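Local coordinates for hypothetical protein MG376 homolog (Mycoplasma pneumoniae, PDB 2HQL) that probably binds single-stranded DNA through an OB fold, as a small dimeric protein whose detailed cellular role is not established, at residues H63-R77 with T89-I103. Sequence-based numbering, arbitrary orientation.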
ATOM      1  N   HIS A  63      20.120  -8.446  -4.535  1.00 25.86           N
ATOM      2  CA  HIS A  63      19.435  -9.082  -3.415  1.00 25.31           C
ATOM      3  C   HIS A  63      18.496 -10.113  -4.013  1.00 24.66           C
ATOM      4  O   HIS A  63      18.155 -11.106  -3.380  1.00 26.82           O
ATOM      5  CB  HIS A  63      18.626  -8.051  -2.628  1.00 24.89           C
ATOM      6  CG  HIS A  63      17.795  -8.636  -1.526  1.00 23.06           C
ATOM      7  ND1 HIS A  63      16.886  -9.643  -1.736  1.00 23.26           N
ATOM      8  CD2 HIS A  63      17.738  -8.341  -0.204  1.00 23.18           C
ATOM      9  CE1 HIS A  63      16.299  -9.951  -0.590  1.00 23.15           C
ATOM     10  NE2 HIS A  63      16.797  -9.176   0.352  1.00 22.81           N
ATOM     11  N   THR A  64      18.083  -9.860  -5.248  1.00 24.23           N
ATOM     12  CA  THR A  64      17.194 -10.761  -5.961  1.00 24.75           C
ATOM     13  C   THR A  64      17.921 -12.038  -6.407  1.00 26.28           C
ATOM     14  O   THR A  64      17.372 -13.138  -6.353  1.00 26.82           O
ATOM     15  CB  THR A  64      16.586 -10.031  -7.182  1.00 24.31           C
ATOM     16  OG1 THR A  64      15.342  -9.427  -6.798  1.00 23.87           O
ATOM     17  CG2 THR A  64      16.387 -10.973  -8.349  1.00 21.41           C
ATOM     18  N   LYS A  65      19.164 -11.906  -6.845  1.00 27.90           N
ATOM     19  CA  LYS A  65      19.893 -13.081  -7.286  1.00 29.08           C
ATOM     20  C   LYS A  65      20.637 -13.737  -6.136  1.00 30.12           C
ATOM     21  O   LYS A  65      21.558 -14.522  -6.356  1.00 31.52           O
ATOM     22  CB  LYS A  65      20.858 -12.715  -8.420  1.00 28.14           C
ATOM     23  CG  LYS A  65      20.137 -12.364  -9.706  1.00 27.14           C
ATOM     24  CD  LYS A  65      21.091 -12.086 -10.841  1.00 32.15           C
ATOM     25  CE  LYS A  65      20.329 -11.712 -12.116  1.00 34.91           C
ATOM     26  NZ  LYS A  65      21.213 -11.453 -13.301  1.00 36.16           N
ATOM     27  N   LYS A  66      20.210 -13.440  -4.909  1.00 30.09           N
ATOM     28  CA  LYS A  66      20.852 -13.988  -3.714  1.00 29.05           C
ATOM     29  C   LYS A  66      19.883 -14.512  -2.647  1.00 29.00           C
ATOM     30  O   LYS A  66      20.179 -15.499  -1.969  1.00 27.96           O
ATOM     31  CB  LYS A  66      21.754 -12.920  -3.103  1.00 29.01           C
ATOM     32  CG  LYS A  66      22.584 -13.368  -1.929  1.00 28.01           C
ATOM     33  CD  LYS A  66      23.406 -12.203  -1.450  1.00 28.38           C
ATOM     34  CE  LYS A  66      24.149 -12.522  -0.188  1.00 28.77           C
ATOM     35  NZ  LYS A  66      24.881 -11.313   0.282  1.00 29.91           N
ATOM     36  N   TYR A  67      18.732 -13.856  -2.507  1.00 28.73           N
ATOM     37  CA  TYR A  67      17.727 -14.245  -1.516  1.00 28.51           C
ATOM     38  C   TYR A  67      16.374 -14.518  -2.159  1.00 28.51           C
ATOM     39  O   TYR A  67      16.108 -14.065  -3.268  1.00 29.28           O
ATOM     40  CB  TYR A  67      17.540 -13.135  -0.490  1.00 27.68           C
ATOM     41  CG  TYR A  67      18.800 -12.695   0.208  1.00 26.86           C
ATOM     42  CD1 TYR A  67      19.453 -13.528   1.109  1.00 24.93           C
ATOM     43  CD2 TYR A  67      19.303 -11.407   0.021  1.00 28.02           C
ATOM     44  CE1 TYR A  67      20.564 -13.089   1.810  1.00 25.84           C
ATOM     45  CE2 TYR A  67      20.413 -10.959   0.723  1.00 26.77           C
ATOM     46  CZ  TYR A  67      21.031 -11.802   1.614  1.00 26.31           C
ATOM     47  OH  TYR A  67      22.104 -11.349   2.340  1.00 30.89           O
ATOM     48  N   LYS A  68      15.519 -15.250  -1.451  1.00 28.93           N
ATOM     49  CA  LYS A  68      14.180 -15.574  -1.942  1.00 28.70           C
ATOM     50  C   LYS A  68      13.165 -14.573  -1.391  1.00 27.81           C
ATOM     51  O   LYS A  68      12.259 -14.137  -2.108  1.00 26.15           O
ATOM     52  CB  LYS A  68      13.778 -16.991  -1.527  1.00 29.99           C
ATOM     53  CG  LYS A  68      14.669 -18.081  -2.085  1.00 34.02           C
ATOM     54  CD  LYS A  68      14.119 -19.467  -1.755  1.00 38.59           C
ATOM     55  CE  LYS A  68      15.063 -20.575  -2.245  1.00 41.91           C
ATOM     56  NZ  LYS A  68      14.514 -21.967  -2.092  1.00 42.64           N
ATOM     57  N   THR A  69      13.317 -14.218  -0.117  1.00 27.56           N
ATOM     58  CA  THR A  69      12.415 -13.257   0.506  1.00 28.53           C
ATOM     59  C   THR A  69      13.130 -11.919   0.572  1.00 27.80           C
ATOM     60  O   THR A  69      14.338 -11.842   0.347  1.00 27.41           O
ATOM     61  CB  THR A  69      12.019 -13.649   1.958  1.00 29.26           C
ATOM     62  OG1 THR A  69      13.086 -13.320   2.854  1.00 30.87           O
ATOM     63  CG2 THR A  69      11.714 -15.133   2.055  1.00 29.57           C
ATOM     64  N   ILE A  70      12.377 -10.868   0.868  1.00 26.69           N
ATOM     65  CA  ILE A  70      12.944  -9.539   0.992  1.00 24.66           C
ATOM     66  C   ILE A  70      11.989  -8.701   1.824  1.00 24.69           C
ATOM     67  O   ILE A  70      10.773  -8.862   1.726  1.00 24.62           O
ATOM     68  CB  ILE A  70      13.150  -8.860  -0.387  1.00 23.68           C
ATOM     69  CG1 ILE A  70      13.866  -7.511  -0.188  1.00 20.73           C
ATOM     70  CG2 ILE A  70      11.795  -8.669  -1.087  1.00 24.24           C
ATOM     71  CD1 ILE A  70      14.297  -6.812  -1.455  1.00 16.24           C
ATOM     72  N   SER A  71      12.552  -7.829   2.662  1.00 24.36           N
ATOM     73  CA  SER A  71      11.770  -6.935   3.518  1.00 23.28           C
ATOM     74  C   SER A  71      12.218  -5.542   3.156  1.00 21.45           C
ATOM     75  O   SER A  71      13.400  -5.332   2.919  1.00 21.26           O
ATOM     76  CB  SER A  71      12.075  -7.175   5.003  1.00 23.44           C
ATOM     77  OG  SER A  71      11.815  -8.517   5.379  1.00 26.27           O
ATOM     78  N   ILE A  72      11.297  -4.586   3.113  1.00 20.57           N
ATOM     79  CA  ILE A  72      11.674  -3.216   2.773  1.00 19.20           C
ATOM     80  C   ILE A  72      10.894  -2.156   3.538  1.00 19.27           C
ATOM     81  O   ILE A  72      10.016  -2.451   4.350  1.00 17.14           O
ATOM     82  CB  ILE A  72      11.440  -2.893   1.258  1.00 20.47           C
ATOM     83  CG1 ILE A  72       9.943  -3.006   0.932  1.00 19.55           C
ATOM     84  CG2 ILE A  72      12.271  -3.815   0.359  1.00 18.51           C
ATOM     85  CD1 ILE A  72       9.538  -2.294  -0.342  1.00 22.28           C
ATOM     86  N   GLU A  73      11.257  -0.909   3.247  1.00 20.25           N
ATOM     87  CA  GLU A  73      10.593   0.276   3.763  1.00 19.70           C
ATOM     88  C   GLU A  73      10.327   1.024   2.459  1.00 19.18           C
ATOM     89  O   GLU A  73      11.227   1.179   1.640  1.00 20.65           O
ATOM     90  CB  GLU A  73      11.515   1.102   4.655  1.00 20.72           C
ATOM     91  CG  GLU A  73      10.761   2.118   5.511  1.00 24.17           C
ATOM     92  CD  GLU A  73      10.940   3.556   5.064  1.00 25.59           C
ATOM     93  OE1 GLU A  73      12.106   3.996   5.006  1.00 28.89           O
ATOM     94  OE2 GLU A  73       9.926   4.247   4.785  1.00 25.89           O
ATOM     95  N   GLY A  74       9.103   1.472   2.235  1.00 18.40           N
ATOM     96  CA  GLY A  74       8.854   2.160   0.987  1.00 17.58           C
ATOM     97  C   GLY A  74       7.721   3.148   1.037  1.00 17.19           C
ATOM     98  O   GLY A  74       7.163   3.427   2.102  1.00 17.67           O
ATOM     99  N   ILE A  75       7.378   3.670  -0.134  1.00 16.71           N
ATOM    100  CA  ILE A  75       6.314   4.656  -0.268  1.00 15.37           C
ATOM    101  C   ILE A  75       5.234   4.119  -1.210  1.00 14.28           C
ATOM    102  O   ILE A  75       5.509   3.734  -2.346  1.00 13.85           O
ATOM    103  CB  ILE A  75       6.888   5.977  -0.814  1.00 13.56           C
ATOM    104  CG1 ILE A  75       8.137   6.369  -0.014  1.00 15.80           C
ATOM    105  CG2 ILE A  75       5.878   7.071  -0.691  1.00 15.82           C
ATOM    106  CD1 ILE A  75       8.868   7.589  -0.552  1.00 12.42           C
ATOM    107  N   LEU A  76       4.000   4.089  -0.732  1.00 15.01           N
ATOM    108  CA  LEU A  76       2.907   3.588  -1.551  1.00 14.41           C
ATOM    109  C   LEU A  76       2.509   4.563  -2.669  1.00 15.28           C
ATOM    110  O   LEU A  76       2.105   5.699  -2.409  1.00 15.49           O
ATOM    111  CB  LEU A  76       1.709   3.273  -0.659  1.00 14.55           C
ATOM    112  CG  LEU A  76       0.704   2.259  -1.202  1.00 13.80           C
ATOM    113  CD1 LEU A  76       1.410   0.964  -1.576  1.00 13.29           C
ATOM    114  CD2 LEU A  76      -0.344   1.998  -0.155  1.00 12.52           C
ATOM    115  N   ARG A  77       2.645   4.098  -3.916  1.00 17.44           N
ATOM    116  CA  ARG A  77       2.316   4.863  -5.126  1.00 15.31           C
ATOM    117  C   ARG A  77       1.242   4.129  -5.923  1.00 15.29           C
ATOM    118  O   ARG A  77       0.874   3.010  -5.595  1.00 14.66           O
ATOM    119  CB  ARG A  77       3.550   5.003  -6.032  1.00 15.52           C
ATOM    120  CG  ARG A  77       4.800   5.504  -5.354  1.00 15.91           C
ATOM    121  CD  ARG A  77       4.566   6.866  -4.744  1.00 15.05           C
ATOM    122  NE  ARG A  77       5.820   7.558  -4.475  1.00 15.38           N
ATOM    123  CZ  ARG A  77       5.897   8.755  -3.910  1.00 16.16           C
ATOM    124  NH1 ARG A  77       4.793   9.384  -3.550  1.00 15.81           N
ATOM    125  NH2 ARG A  77       7.076   9.328  -3.719  1.00 18.04           N
ATOM    126  N   THR A  89      -1.648  -0.256  -7.568  1.00 16.53           N
ATOM    127  CA  THR A  89      -0.687   0.100  -6.520  1.00 16.23           C
ATOM    128  C   THR A  89       0.720  -0.511  -6.672  1.00 15.40           C
ATOM    129  O   THR A  89       0.876  -1.686  -7.026  1.00 15.65           O
ATOM    130  CB  THR A  89      -1.238  -0.305  -5.146  1.00 14.88           C
ATOM    131  OG1 THR A  89      -2.360   0.520  -4.833  1.00 19.10           O
ATOM    132  CG2 THR A  89      -0.191  -0.152  -4.069  1.00 14.05           C
ATOM    133  N   THR A  90       1.737   0.304  -6.404  1.00 14.41           N
ATOM    134  CA  THR A  90       3.139  -0.131  -6.455  1.00 15.17           C
ATOM    135  C   THR A  90       3.865   0.503  -5.274  1.00 15.73           C
ATOM    136  O   THR A  90       3.469   1.567  -4.800  1.00 15.12           O
ATOM    137  CB  THR A  90       3.879   0.330  -7.748  1.00 14.60           C
ATOM    138  OG1 THR A  90       3.897   1.763  -7.816  1.00 14.19           O
ATOM    139  CG2 THR A  90       3.205  -0.224  -8.983  1.00 15.37           C
ATOM    140  N   ILE A  91       4.917  -0.146  -4.790  1.00 16.55           N
ATOM    141  CA  ILE A  91       5.669   0.418  -3.681  1.00 17.35           C
ATOM    142  C   ILE A  91       7.049   0.855  -4.123  1.00 17.45           C
ATOM    143  O   ILE A  91       7.836   0.047  -4.595  1.00 17.39           O
ATOM    144  CB  ILE A  91       5.872  -0.572  -2.509  1.00 18.92           C
ATOM    145  CG1 ILE A  91       4.524  -1.161  -2.060  1.00 18.73           C
ATOM    146  CG2 ILE A  91       6.552   0.154  -1.337  1.00 15.85           C
ATOM    147  CD1 ILE A  91       4.053  -2.329  -2.908  1.00 20.06           C
ATOM    148  N   GLU A  92       7.320   2.149  -3.956  1.00 18.03           N
ATOM    149  CA  GLU A  92       8.604   2.748  -4.287  1.00 16.46           C
ATOM    150  C   GLU A  92       9.545   2.433  -3.131  1.00 17.03           C
ATOM    151  O   GLU A  92       9.405   2.973  -2.033  1.00 16.60           O
ATOM    152  CB  GLU A  92       8.453   4.260  -4.426  1.00 17.68           C
ATOM    153  CG  GLU A  92       9.682   4.952  -4.972  1.00 20.48           C
ATOM    154  CD  GLU A  92       9.572   6.443  -4.869  1.00 20.47           C
ATOM    155  OE1 GLU A  92       8.425   6.924  -4.787  1.00 23.29           O
ATOM    156  OE2 GLU A  92      10.614   7.132  -4.876  1.00 21.69           O
ATOM    157  N   ILE A  93      10.500   1.553  -3.377  1.00 16.23           N
ATOM    158  CA  ILE A  93      11.443   1.156  -2.348  1.00 18.23           C
ATOM    159  C   ILE A  93      12.350   2.294  -1.897  1.00 19.08           C
ATOM    160  O   ILE A  93      12.947   2.995  -2.715  1.00 19.77           O
ATOM    161  CB  ILE A  93      12.293  -0.038  -2.838  1.00 18.69           C
ATOM    162  CG1 ILE A  93      11.390  -1.272  -2.999  1.00 18.18           C
ATOM    163  CG2 ILE A  93      13.467  -0.284  -1.890  1.00 17.41           C
ATOM    164  CD1 ILE A  93      12.050  -2.426  -3.711  1.00 18.42           C
ATOM    165  N   VAL A  94      12.432   2.479  -0.583  1.00 20.30           N
ATOM    166  CA  VAL A  94      13.269   3.510   0.012  1.00 20.41           C
ATOM    167  C   VAL A  94      14.423   2.808   0.694  1.00 21.63           C
ATOM    168  O   VAL A  94      15.558   3.282   0.671  1.00 23.54           O
ATOM    169  CB  VAL A  94      12.497   4.338   1.076  1.00 21.21           C
ATOM    170  CG1 VAL A  94      13.470   5.123   1.925  1.00 21.80           C
ATOM    171  CG2 VAL A  94      11.527   5.303   0.400  1.00 21.40           C
ATOM    172  N   LYS A  95      14.136   1.655   1.282  1.00 22.91           N
ATOM    173  CA  LYS A  95      15.165   0.917   1.987  1.00 23.16           C
ATOM    174  C   LYS A  95      14.981  -0.608   1.981  1.00 25.14           C
ATOM    175  O   LYS A  95      13.873  -1.127   2.138  1.00 23.77           O
ATOM    176  CB  LYS A  95      15.228   1.439   3.424  1.00 22.26           C
ATOM    177  CG  LYS A  95      16.440   0.988   4.199  1.00 24.90           C
ATOM    178  CD  LYS A  95      16.539   1.693   5.535  1.00 25.20           C
ATOM    179  CE  LYS A  95      17.777   1.245   6.275  1.00 26.86           C
ATOM    180  NZ  LYS A  95      17.759  -0.231   6.480  1.00 28.59           N
ATOM    181  N   ILE A  96      16.085  -1.320   1.785  1.00 27.67           N
ATOM    182  CA  ILE A  96      16.071  -2.776   1.794  1.00 29.37           C
ATOM    183  C   ILE A  96      16.733  -3.218   3.086  1.00 31.26           C
ATOM    184  O   ILE A  96      17.768  -2.675   3.481  1.00 32.03           O
ATOM    185  CB  ILE A  96      16.867  -3.380   0.619  1.00 29.63           C
ATOM    186  CG1 ILE A  96      16.238  -2.966  -0.711  1.00 29.29           C
ATOM    187  CG2 ILE A  96      16.883  -4.899   0.736  1.00 27.82           C
ATOM    188  CD1 ILE A  96      16.957  -3.532  -1.913  1.00 30.35           C
ATOM    189  N   PHE A  97      16.140  -4.202   3.748  1.00 32.05           N
ATOM    190  CA  PHE A  97      16.695  -4.687   5.003  1.00 34.52           C
ATOM    191  C   PHE A  97      17.472  -5.997   4.845  1.00 36.34           C
ATOM    192  O   PHE A  97      17.335  -6.710   3.841  1.00 36.05           O
ATOM    193  CB  PHE A  97      15.572  -4.880   6.030  1.00 33.77           C
ATOM    194  CG  PHE A  97      14.790  -3.620   6.333  1.00 33.65           C
ATOM    195  CD1 PHE A  97      15.401  -2.535   6.964  1.00 31.49           C
ATOM    196  CD2 PHE A  97      13.436  -3.529   6.005  1.00 31.84           C
ATOM    197  CE1 PHE A  97      14.681  -1.385   7.265  1.00 32.05           C
ATOM    198  CE2 PHE A  97      12.706  -2.376   6.305  1.00 32.06           C
ATOM    199  CZ  PHE A  97      13.331  -1.302   6.937  1.00 31.03           C
ATOM    200  N   ASN A  98      18.304  -6.290   5.839  1.00 39.15           N
ATOM    201  CA  ASN A  98      19.085  -7.521   5.846  1.00 41.59           C
ATOM    202  C   ASN A  98      18.129  -8.656   6.187  1.00 42.62           C
ATOM    203  O   ASN A  98      17.493  -8.645   7.243  1.00 42.15           O
ATOM    204  CB  ASN A  98      20.204  -7.437   6.890  1.00 42.37           C
ATOM    205  CG  ASN A  98      20.798  -8.792   7.226  1.00 41.67           C
ATOM    206  OD1 ASN A  98      20.948  -9.649   6.360  1.00 41.83           O
ATOM    207  ND2 ASN A  98      21.159  -8.982   8.492  1.00 44.42           N
ATOM    208  N   PRO A  99      18.003  -9.649   5.290  1.00 43.87           N
ATOM    209  CA  PRO A  99      17.106 -10.785   5.527  1.00 44.72           C
ATOM    210  C   PRO A  99      17.394 -11.555   6.817  1.00 45.67           C
ATOM    211  O   PRO A  99      16.755 -12.573   7.109  1.00 47.26           O
ATOM    212  CB  PRO A  99      17.286 -11.637   4.270  1.00 43.28           C
ATOM    213  CG  PRO A  99      18.677 -11.318   3.845  1.00 43.95           C
ATOM    214  CD  PRO A  99      18.746  -9.828   4.031  1.00 44.24           C
ATOM    215  N   LYS A 100      18.348 -11.059   7.593  1.00 44.76           N
ATOM    216  CA  LYS A 100      18.709 -11.700   8.847  1.00 44.12           C
ATOM    217  C   LYS A 100      18.266 -10.832  10.009  1.00 42.45           C
ATOM    218  O   LYS A 100      18.431 -11.207  11.166  1.00 42.44           O
ATOM    219  CB  LYS A 100      20.228 -11.917   8.906  1.00 45.91           C
ATOM    220  CG  LYS A 100      20.758 -12.880   7.845  1.00 48.36           C
ATOM    221  CD  LYS A 100      22.277 -12.964   7.867  1.00 49.57           C
ATOM    222  CE  LYS A 100      22.817 -13.941   6.827  1.00 50.44           C
ATOM    223  NZ  LYS A 100      24.316 -13.988   6.859  1.00 49.73           N
ATOM    224  N   ASN A 101      17.701  -9.672   9.695  1.00 40.66           N
ATOM    225  CA  ASN A 101      17.255  -8.745  10.725  1.00 39.12           C
ATOM    226  C   ASN A 101      15.746  -8.695  10.963  1.00 38.79           C
ATOM    227  O   ASN A 101      14.950  -8.672  10.025  1.00 37.92           O
ATOM    228  CB  ASN A 101      17.734  -7.316  10.417  1.00 37.00           C
ATOM    229  CG  ASN A 101      19.199  -7.106  10.744  1.00 36.16           C
ATOM    230  OD1 ASN A 101      19.705  -7.634  11.735  1.00 36.48           O
ATOM    231  ND2 ASN A 101      19.885  -6.320   9.925  1.00 35.30           N
ATOM    232  N   GLU A 102      15.376  -8.693  12.238  1.00 37.65           N
ATOM    233  CA  GLU A 102      13.997  -8.560  12.658  1.00 38.31           C
ATOM    234  C   GLU A 102      13.694  -7.066  12.695  1.00 38.85           C
ATOM    235  O   GLU A 102      14.315  -6.309  13.452  1.00 39.29           O
ATOM    236  CB  GLU A 102      13.813  -9.154  14.057  1.00 39.21           C
ATOM    237  CG  GLU A 102      12.499  -8.787  14.728  1.00 38.42           C
ATOM    238  CD  GLU A 102      12.484  -9.187  16.186  1.00 38.53           C
ATOM    239  OE1 GLU A 102      12.560 -10.402  16.463  1.00 38.96           O
ATOM    240  OE2 GLU A 102      12.412  -8.287  17.052  1.00 37.93           O
ATOM    241  N   ILE A 103      12.742  -6.636  11.879  1.00 38.28           N
ATOM    242  CA  ILE A 103      12.384  -5.233  11.871  1.00 38.22           C
ATOM    243  C   ILE A 103      11.523  -4.979  13.097  1.00 38.59           C
ATOM    244  O   ILE A 103      11.460  -5.833  13.981  1.00 41.39           O
ATOM    245  CB  ILE A 103      11.693  -4.876  10.556  1.00 36.83           C
ATOM    246  CG1 ILE A 103      12.608  -5.304   9.406  1.00 35.92           C
ATOM    247  CG2 ILE A 103      11.526  -3.379  10.420  1.00 37.50           C
ATOM    248  CD1 ILE A 103      11.923  -5.446   8.087  1.00 37.06           C
TER
HETATM  249  O   HOH W   1      15.183  -8.989   3.245  1.00 27.75           O
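Glu-73 meets both Val-94 and Lys-95 at a classic beta bulge, which makes the antiparallel hairpin of strands 69-81 and 86-96 a clear example of how one extra residue shifts the register by one. Glu-73 O accepts from Val-94 N at 2.8 Å and from Lys-95 N at 3.0 Å. Beyond the bulge, Gly-74 leaves a hollow where a side chain would stand, and Ile-91 CG2 fills it, 3.8 Å from Gly-74 CA. Ile-72 turns its CG1 branch into the crowded position between backbone N and carbonyl carbon (chi1 63°), bringing CD1 tightly against Ile-93 CG1 at 3.4 Å. At the bulge, Val-94 CG2 nestles against CG1 and CD1 of Ile-75, which lies on the other face with Arg-77. The Phe-97 ring leans obliquely on the Ile-72 backbone, CE2 3.3 Å from Ile-72 C, with Ile-103 CG1 over one face. Beyond the paired residues, Pro-99 CG sits over the Tyr-67 ring in a CH-pi contact, 3.3 Å from its centroid. A water bridges Ser-71 N and Phe-97 O. At the far end Arg-77 grips Glu-92 OE1 side-on, NE at 2.7 Å and NH2 at 3.0 Å, the oxygen lying in the guanidinium plane. Aliphatic packing thus fills the face that Leu-56 and Leu-60 of helix 54-64 help to cover, whereas the other mixes apolar contacts with a salt bridge, which probably offsets both charges.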